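Local coordinates for histone-lysine N-methyltransferase, H3 lysine-9 specific SUVH6 (PDB 6A5K), which probably methylates histone H3 at its K9 site, using S-adenosylmethionine as methyl donor, and probably recognises methylated DNA through its SRA domain, at residues Ala95-Met100 / Thr109-Ser114; Phe270-Lys275 / Gly447-Phe452; Cys380-Glu385 / Ile441-Lys446. The protein carries 1 engineered substitution. All blocks are in the same frame, centred on the assembly; numbering follows the deposited sequence.

Contact 1: Ala95-Met100 / Thr109-Ser114; sequences AGIDYM and TSIVAS
Thr109 grips Asp98 through both its backbone and its side chain. Its N donates to Asp98 O at 2.6 Å, and OG1, set between the backbone N and the carbonyl carbon (chi1 52°), adds a weak bond of 3.0 Å to the same oxygen. The methyl CG2 serves a different neighbour: it packs 3.6 Å from CG of selenomethionine Met100, whose extended side chain crosses that of Thr109 at about a right angle. At Ser110 the backbone N also donates to Asp98 O, at 3.1 Å, arriving from the same face of the carbonyl plane as Thr109 N. The return bond is nearly straight, with Asp98 N 2.8 Å from Ser110 O. Ser110 OG sits 3.3 Å from Asp98 CB, but its polar partner is His90; the Asp98 carboxylate is held in turn by His64 and the N of Lys91. With Ile111 the contact moves to the other face of the sheet. There Ile111 and Ile97 lie side by side pointing the same way, CG2 to CG1 at 4.0 Å; both rest on Tyr129, and Ile97 also packs on helix 156-167. Val112 closes the pairing, its N bonded to Gly96 O at 2.9 Å. Two consecutive residues, Thr109 and Ser110, thus face the single Asp98, which makes this a classic beta bulge in the antiparallel hairpin of strands 97-102 and 105-113, within the SRA domain.

Contact 2: Phe270-Lys275 / Gly447-Phe452; sequences FTYTVK and GNVGRF. With SAM (S-adenosylmethionine), chain F.
Phe270 of the pre-SET region lies flat against Arg451 of the SET domain, where a short parallel bridge, Tyr272 with Gly447, joins the two parts. The guanidinium stacks on the ring with planes 6° apart and centres 4.3 Å apart, a cation-pi contact, while Arg451 CD presses on the same face, 3.7 Å from Phe270 CE2. Phe452 meets this ring tip to tip in an offset edge-to-face pair, its CZ 3.6 Å from Phe270 CE1. Next to them the backbones pair: Gly447 N bonds to Thr271 O at 3.1 Å, and Thr273 N reaches Gly447 O at 2.9 Å from well above the carbonyl plane. Tyr272, its CG anti to the backbone N (chi1 -160°), lays its ring face beneath Gly447 O and Asn448 CA, the latter a CH-pi contact. Its OH accepts from Val449 N at 3.2 Å and is bonded to Glu252 as well. An alanine in place of Tyr272 would probably leave Val449 N and Glu252 without this partner and open a gap under the backbone at Asn448. Further out, Arg451 NE is tied to Ala443 O, fixing the turn of the guanidinium, while Asn448 ND2 is bonded to Glu381 O and its OD1 to Val383 N. The 3-10 turn of 449-452 delivers its backbone to the cofactor: Arg451 O stands 2.9 Å from the methyl carbon CE of S-adenosylmethionine.

Contact 3: Cys380-Glu385 / Ile441-Lys446; sequences CEYVGE and IDAASK
Glu385 and Asp442 form an antiparallel hydrogen-bonded pair, Glu385 N to Asp442 O and Asp442 N to Glu385 O both at 2.9 Å, the second almost perfectly straight at 179°. One residue earlier, Gly384 CA comes 4.2 Å from Ala443 CA, so close that a side chain on Gly384 would collide with Asp442 O and Ile441 CG2. That methyl also packs at the edge of the Tyr382 ring, 3.6 Å from CD1, and over Gly384 N, a buried donor with no partner in the model. Further along the ring, Ala443 CB touches Tyr382 CE1 and OH. Strand 436-442 is the middle one of a three-stranded antiparallel sheet of the SET domain, and an Asx turn sits in this segment: Asp442 OD1 accepts from Ala444 N at 2.9 Å, while OD2 is held by Asn398. The Lys446 chain then runs extended to CE and bends at chi4 (61°), bringing NZ 3.2 Å from Glu385 OE2 in a salt bridge whose hydrogen bond is weak. One water accepts from Lys446 N and sits 2.7 Å from Glu385 OE2 and also close to Asp442 O; another, between the carboxylates, donates to Asp442 OD2 at 2.6 Å and weakly to Glu385 OE2.

In the fold
Contact 1 stands alone in the SRA domain, on the opposite side of the chain's centre from the other two; its centre is about 46 Å from that of contact 2 and about 47 Å from that of contact 3. It also closes first along the chain. Contacts 2 and 3 are neighbours, centres about 6 Å apart: 380-385 and 441-446 both fall between 270-275 and 447-452 in sequence, and 441-446 runs straight into 447-452. They touch through Arg451 NE with Ala443 O, Thr271 N with Ser445 O, and packing on Val383. Pre-SET and SET elements are thereby locked together beside the S-adenosylmethionine pocket, with the hairpin of contact 1, in the SRA domain that probably reads DNA, about 32 Å from contact 2 between nearest atoms.

Contact 1: Ala95-Met100 / Thr109-Ser114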
# COMPACT_ATOMS: atom_id res chain seq x y z
N ALA A 95 -23.21 -1.56 11.12
CA ALA A 95 -24.37 -1.17 10.30
C ALA A 95 -23.95 -0.66 8.93
O ALA A 95 -22.87 -0.08 8.76
CB ALA A 95 -25.20 -0.13 11.03
N GLY A 96 -24.81 -0.88 7.94
CA GLY A 96 -24.52 -0.52 6.57
C GLY A 96 -24.80 0.94 6.24
O GLY A 96 -24.22 1.48 5.31
N ILE A 97 -25.70 1.57 6.99
CA ILE A 97 -26.10 2.94 6.69
C ILE A 97 -25.73 3.91 7.82
O ILE A 97 -26.06 3.67 8.98
CB ILE A 97 -27.61 3.06 6.43
CG1 ILE A 97 -28.05 2.11 5.32
CG2 ILE A 97 -27.98 4.50 6.06
CD1 ILE A 97 -29.56 1.98 5.19
N ASP A 98 -25.06 4.99 7.47
CA ASP A 98 -24.78 6.08 8.39
C ASP A 98 -25.53 7.32 7.92
O ASP A 98 -25.64 7.58 6.70
CB ASP A 98 -23.28 6.36 8.49
CG ASP A 98 -22.91 7.16 9.74
OD1 ASP A 98 -23.77 7.32 10.63
OD2 ASP A 98 -21.75 7.60 9.84
N TYR A 99 -26.01 8.09 8.89
CA TYR A 99 -26.86 9.23 8.61
C TYR A 99 -26.70 10.35 9.63
O TYR A 99 -26.07 10.19 10.68
CB TYR A 99 -28.33 8.80 8.54
CG TYR A 99 -28.85 8.10 9.78
CD1 TYR A 99 -28.76 6.72 9.92
CD2 TYR A 99 -29.45 8.83 10.81
CE1 TYR A 99 -29.24 6.08 11.04
CE2 TYR A 99 -29.93 8.19 11.94
CZ TYR A 99 -29.83 6.82 12.05
OH TYR A 99 -30.31 6.18 13.17
N MSE A 100 -27.28 11.50 9.32
CA MSE A 100 -27.15 12.66 10.18
C MSE A 100 -28.40 13.52 10.10
O MSE A 100 -29.17 13.43 9.14
CB MSE A 100 -25.91 13.48 9.82
CG MSE A 100 -26.09 14.42 8.64
SE MSE A 100 -24.45 15.40 8.14
CE MSE A 100 -25.31 16.84 7.15
N THR A 109 -25.51 9.68 5.19
CA THR A 109 -24.23 10.28 4.88
C THR A 109 -23.36 9.27 4.14
O THR A 109 -22.58 9.64 3.26
CB THR A 109 -23.49 10.72 6.15
OG1 THR A 109 -23.45 9.62 7.07
CG2 THR A 109 -24.21 11.91 6.79
N SER A 110 -23.50 8.00 4.49
CA SER A 110 -22.64 7.00 3.85
C SER A 110 -23.22 5.60 3.95
O SER A 110 -23.95 5.30 4.88
CB SER A 110 -21.24 7.02 4.47
OG SER A 110 -21.30 6.68 5.84
N ILE A 111 -22.92 4.75 2.97
CA ILE A 111 -23.32 3.36 3.04
C ILE A 111 -22.15 2.44 2.71
O ILE A 111 -21.29 2.78 1.89
CB ILE A 111 -24.51 3.03 2.10
CG1 ILE A 111 -24.12 3.27 0.63
CG2 ILE A 111 -25.74 3.83 2.48
CD1 ILE A 111 -25.25 2.95 -0.36
N VAL A 112 -22.13 1.27 3.34
CA VAL A 112 -21.18 0.24 2.95
C VAL A 112 -21.94 -0.81 2.15
O VAL A 112 -22.84 -1.46 2.68
CB VAL A 112 -20.49 -0.41 4.16
CG1 VAL A 112 -19.50 -1.48 3.69
CG2 VAL A 112 -19.79 0.63 5.00
N ALA A 113 -21.58 -0.97 0.89
CA ALA A 113 -22.35 -1.80 -0.03
C ALA A 113 -21.59 -3.03 -0.48
O ALA A 113 -20.41 -2.97 -0.77
CB ALA A 113 -22.77 -0.98 -1.24
N SER A 114 -22.30 -4.16 -0.54
CA SER A 114 -21.70 -5.41 -0.98
C SER A 114 -21.93 -5.62 -2.47
O SER A 114 -21.34 -4.93 -3.31
CB SER A 114 -22.28 -6.59 -0.19
OG SER A 114 -22.04 -7.81 -0.86

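Contact 2: Phe270-Lys275 / Gly447-Phe452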
# COMPACT_ATOMS: atom_id res chain seq x y z
N PHE A 270 17.52 -0.38 -22.60
CA PHE A 270 18.38 -0.85 -21.51
C PHE A 270 18.37 -2.37 -21.48
O PHE A 270 17.49 -3.00 -22.07
CB PHE A 270 17.92 -0.29 -20.14
CG PHE A 270 16.67 -0.92 -19.61
CD1 PHE A 270 15.43 -0.55 -20.11
CD2 PHE A 270 16.73 -1.87 -18.61
CE1 PHE A 270 14.27 -1.14 -19.62
CE2 PHE A 270 15.57 -2.46 -18.11
CZ PHE A 270 14.35 -2.09 -18.62
N THR A 271 19.33 -2.97 -20.79
CA THR A 271 19.38 -4.42 -20.65
C THR A 271 18.72 -4.86 -19.35
O THR A 271 19.17 -4.50 -18.26
CB THR A 271 20.83 -4.94 -20.69
OG1 THR A 271 21.47 -4.49 -21.89
CG2 THR A 271 20.87 -6.47 -20.64
N TYR A 272 17.64 -5.63 -19.45
CA TYR A 272 16.93 -6.05 -18.26
C TYR A 272 17.73 -7.09 -17.50
O TYR A 272 18.22 -8.05 -18.08
CB TYR A 272 15.53 -6.60 -18.59
CG TYR A 272 14.62 -6.58 -17.38
CD1 TYR A 272 14.69 -7.57 -16.41
CD2 TYR A 272 13.72 -5.54 -17.19
CE1 TYR A 272 13.88 -7.54 -15.28
CE2 TYR A 272 12.90 -5.50 -16.07
CZ TYR A 272 12.98 -6.50 -15.13
OH TYR A 272 12.17 -6.44 -14.02
N THR A 273 17.85 -6.90 -16.19
CA THR A 273 18.59 -7.84 -15.35
C THR A 273 17.84 -8.14 -14.05
O THR A 273 17.41 -7.21 -13.36
CB THR A 273 19.99 -7.29 -15.00
OG1 THR A 273 20.58 -6.70 -16.16
CG2 THR A 273 20.88 -8.41 -14.49
N VAL A 274 17.70 -9.41 -13.72
CA VAL A 274 17.07 -9.79 -12.45
C VAL A 274 18.12 -10.07 -11.38
O VAL A 274 17.79 -10.35 -10.23
CB VAL A 274 16.16 -11.03 -12.60
CG1 VAL A 274 15.22 -10.87 -13.78
CG2 VAL A 274 17.00 -12.29 -12.76
N LYS A 275 19.39 -9.99 -11.76
CA LYS A 275 20.46 -10.28 -10.81
C LYS A 275 21.41 -9.10 -10.62
O LYS A 275 21.79 -8.42 -11.57
CB LYS A 275 21.26 -11.51 -11.27
CG LYS A 275 20.42 -12.77 -11.36
CD LYS A 275 20.93 -13.85 -10.41
CE LYS A 275 21.56 -15.00 -11.17
NZ LYS A 275 21.46 -16.29 -10.41
N GLY A 447 19.56 -3.08 -15.49
CA GLY A 447 18.74 -2.98 -14.30
C GLY A 447 17.40 -3.66 -14.46
O GLY A 447 17.09 -4.19 -15.54
N ASN A 448 16.60 -3.67 -13.39
CA ASN A 448 15.26 -4.23 -13.45
C ASN A 448 14.20 -3.12 -13.40
O ASN A 448 14.52 -1.95 -13.57
CB ASN A 448 15.03 -5.25 -12.33
CG ASN A 448 14.87 -4.60 -10.96
OD1 ASN A 448 15.31 -3.47 -10.73
ND2 ASN A 448 14.23 -5.32 -10.05
N VAL A 449 12.96 -3.51 -13.14
CA VAL A 449 11.83 -2.58 -13.17
C VAL A 449 11.99 -1.45 -12.14
O VAL A 449 11.43 -0.35 -12.30
CB VAL A 449 10.50 -3.33 -12.92
CG1 VAL A 449 10.45 -3.91 -11.50
CG2 VAL A 449 9.29 -2.42 -13.19
N GLY A 450 12.78 -1.70 -11.10
CA GLY A 450 13.00 -0.72 -10.06
C GLY A 450 13.53 0.61 -10.58
O GLY A 450 13.27 1.66 -9.98
N ARG A 451 14.26 0.57 -11.70
CA ARG A 451 14.83 1.79 -12.28
C ARG A 451 13.73 2.77 -12.72
O ARG A 451 14.00 3.94 -12.94
CB ARG A 451 15.74 1.46 -13.48
CG ARG A 451 14.98 1.11 -14.76
CD ARG A 451 15.85 0.38 -15.80
NE ARG A 451 16.93 1.21 -16.33
CZ ARG A 451 16.77 2.18 -17.23
NH1 ARG A 451 15.56 2.46 -17.69
NH2 ARG A 451 17.81 2.87 -17.66
N PHE A 452 12.49 2.30 -12.85
CA PHE A 452 11.43 3.15 -13.39
C PHE A 452 10.54 3.79 -12.32
O PHE A 452 9.67 4.60 -12.65
CB PHE A 452 10.55 2.34 -14.36
CG PHE A 452 11.21 2.05 -15.67
CD1 PHE A 452 11.56 0.76 -16.01
CD2 PHE A 452 11.47 3.08 -16.57
CE1 PHE A 452 12.17 0.48 -17.23
CE2 PHE A 452 12.08 2.81 -17.79
CZ PHE A 452 12.42 1.51 -18.12
N SAM F . 10.73 8.55 -15.19
CA SAM F . 11.93 7.73 -15.44
C SAM F . 12.00 7.16 -16.86
O SAM F . 12.88 6.35 -17.17
OXT SAM F . 11.17 7.50 -17.72
CB SAM F . 12.02 6.59 -14.43
CG SAM F . 12.56 7.08 -13.09
SD SAM F . 14.28 7.56 -13.32
CE SAM F . 15.02 6.52 -12.06
C5' SAM F . 14.45 9.14 -12.47
C4' SAM F . 14.06 10.28 -13.39
O4' SAM F . 12.65 10.34 -13.52
C3' SAM F . 14.50 11.62 -12.82
O3' SAM F . 15.80 11.95 -13.25
C2' SAM F . 13.47 12.54 -13.41
O2' SAM F . 13.84 12.82 -14.74
C1' SAM F . 12.23 11.68 -13.45
N9 SAM F . 11.43 11.88 -12.22
C8 SAM F . 11.16 10.96 -11.25
N7 SAM F . 10.40 11.55 -10.29
C5 SAM F . 10.20 12.84 -10.63
C6 SAM F . 9.52 13.89 -10.03
N6 SAM F . 8.88 13.72 -8.86
N1 SAM F . 9.51 15.13 -10.63
C2 SAM F . 10.15 15.33 -11.83
N3 SAM F . 10.83 14.28 -12.44
C4 SAM F . 10.85 13.06 -11.85

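Contact 3: Cys380-Glu385 / Ile441-Lys446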
# COMPACT_ATOMS: atom_id res chain seq x y z
N CYS A 380 9.55 -4.92 -5.13
CA CYS A 380 10.65 -5.38 -5.97
C CYS A 380 11.95 -4.88 -5.37
O CYS A 380 11.95 -4.08 -4.45
CB CYS A 380 10.50 -4.86 -7.41
SG CYS A 380 10.65 -3.06 -7.55
N GLU A 381 13.06 -5.36 -5.93
CA GLU A 381 14.40 -4.90 -5.58
C GLU A 381 14.82 -3.78 -6.52
O GLU A 381 14.33 -3.70 -7.64
CB GLU A 381 15.40 -6.06 -5.64
CG GLU A 381 16.82 -5.72 -5.19
CD GLU A 381 17.69 -6.95 -4.99
OE1 GLU A 381 17.21 -8.07 -5.25
OE2 GLU A 381 18.85 -6.79 -4.56
N TYR A 382 15.73 -2.92 -6.07
CA TYR A 382 16.44 -2.04 -7.00
C TYR A 382 17.66 -2.79 -7.51
O TYR A 382 18.67 -2.90 -6.81
CB TYR A 382 16.85 -0.72 -6.34
CG TYR A 382 17.22 0.34 -7.37
CD1 TYR A 382 18.49 0.39 -7.92
CD2 TYR A 382 16.29 1.28 -7.79
CE1 TYR A 382 18.83 1.34 -8.86
CE2 TYR A 382 16.61 2.23 -8.73
CZ TYR A 382 17.89 2.26 -9.27
OH TYR A 382 18.21 3.21 -10.20
N VAL A 383 17.56 -3.33 -8.72
CA VAL A 383 18.64 -4.14 -9.27
C VAL A 383 19.44 -3.36 -10.30
O VAL A 383 18.87 -2.64 -11.13
CB VAL A 383 18.09 -5.44 -9.90
CG1 VAL A 383 19.19 -6.20 -10.64
CG2 VAL A 383 17.47 -6.32 -8.83
N GLY A 384 20.76 -3.50 -10.24
CA GLY A 384 21.67 -2.87 -11.19
C GLY A 384 23.09 -3.32 -10.89
O GLY A 384 23.29 -4.35 -10.25
N GLU A 385 24.07 -2.55 -11.34
CA GLU A 385 25.47 -2.86 -11.05
C GLU A 385 25.90 -2.17 -9.76
O GLU A 385 25.74 -0.96 -9.63
CB GLU A 385 26.40 -2.43 -12.19
CG GLU A 385 25.85 -2.59 -13.59
CD GLU A 385 26.83 -2.09 -14.65
OE1 GLU A 385 28.04 -2.36 -14.53
OE2 GLU A 385 26.38 -1.42 -15.61
N ILE A 441 23.98 1.74 -6.52
CA ILE A 441 23.51 0.83 -7.55
C ILE A 441 23.22 1.61 -8.83
O ILE A 441 22.41 2.54 -8.83
CB ILE A 441 22.23 0.07 -7.11
CG1 ILE A 441 22.46 -0.66 -5.78
CG2 ILE A 441 21.83 -0.93 -8.18
CD1 ILE A 441 21.17 -0.96 -5.04
N ASP A 442 23.91 1.24 -9.90
CA ASP A 442 23.76 1.88 -11.20
C ASP A 442 22.87 1.02 -12.08
O ASP A 442 23.27 -0.05 -12.52
CB ASP A 442 25.14 2.08 -11.85
CG ASP A 442 25.07 2.79 -13.21
OD1 ASP A 442 23.96 2.98 -13.75
OD2 ASP A 442 26.14 3.15 -13.74
N ALA A 443 21.65 1.50 -12.34
CA ALA A 443 20.71 0.75 -13.16
C ALA A 443 20.50 1.37 -14.55
O ALA A 443 19.50 1.08 -15.22
CB ALA A 443 19.36 0.63 -12.44
N ALA A 444 21.43 2.21 -14.98
CA ALA A 444 21.26 2.94 -16.24
C ALA A 444 21.38 2.03 -17.45
O ALA A 444 20.54 2.08 -18.36
CB ALA A 444 22.27 4.06 -16.36
N SER A 445 22.41 1.20 -17.46
CA SER A 445 22.67 0.29 -18.58
C SER A 445 22.02 -1.06 -18.36
O SER A 445 21.39 -1.62 -19.26
CB SER A 445 24.18 0.10 -18.79
OG SER A 445 24.79 1.29 -19.24
N LYS A 446 22.17 -1.57 -17.14
CA LYS A 446 21.64 -2.87 -16.75
C LYS A 446 20.84 -2.72 -15.46
O LYS A 446 21.39 -2.28 -14.45
CB LYS A 446 22.77 -3.88 -16.57
CG LYS A 446 23.72 -3.96 -17.75
CD LYS A 446 24.81 -4.99 -17.53
CE LYS A 446 26.01 -4.73 -18.42
NZ LYS A 446 26.64 -3.40 -18.14
O HOH W 1 23.96 -0.26 -15.14
O HOH W 2 27.78 1.50 -14.85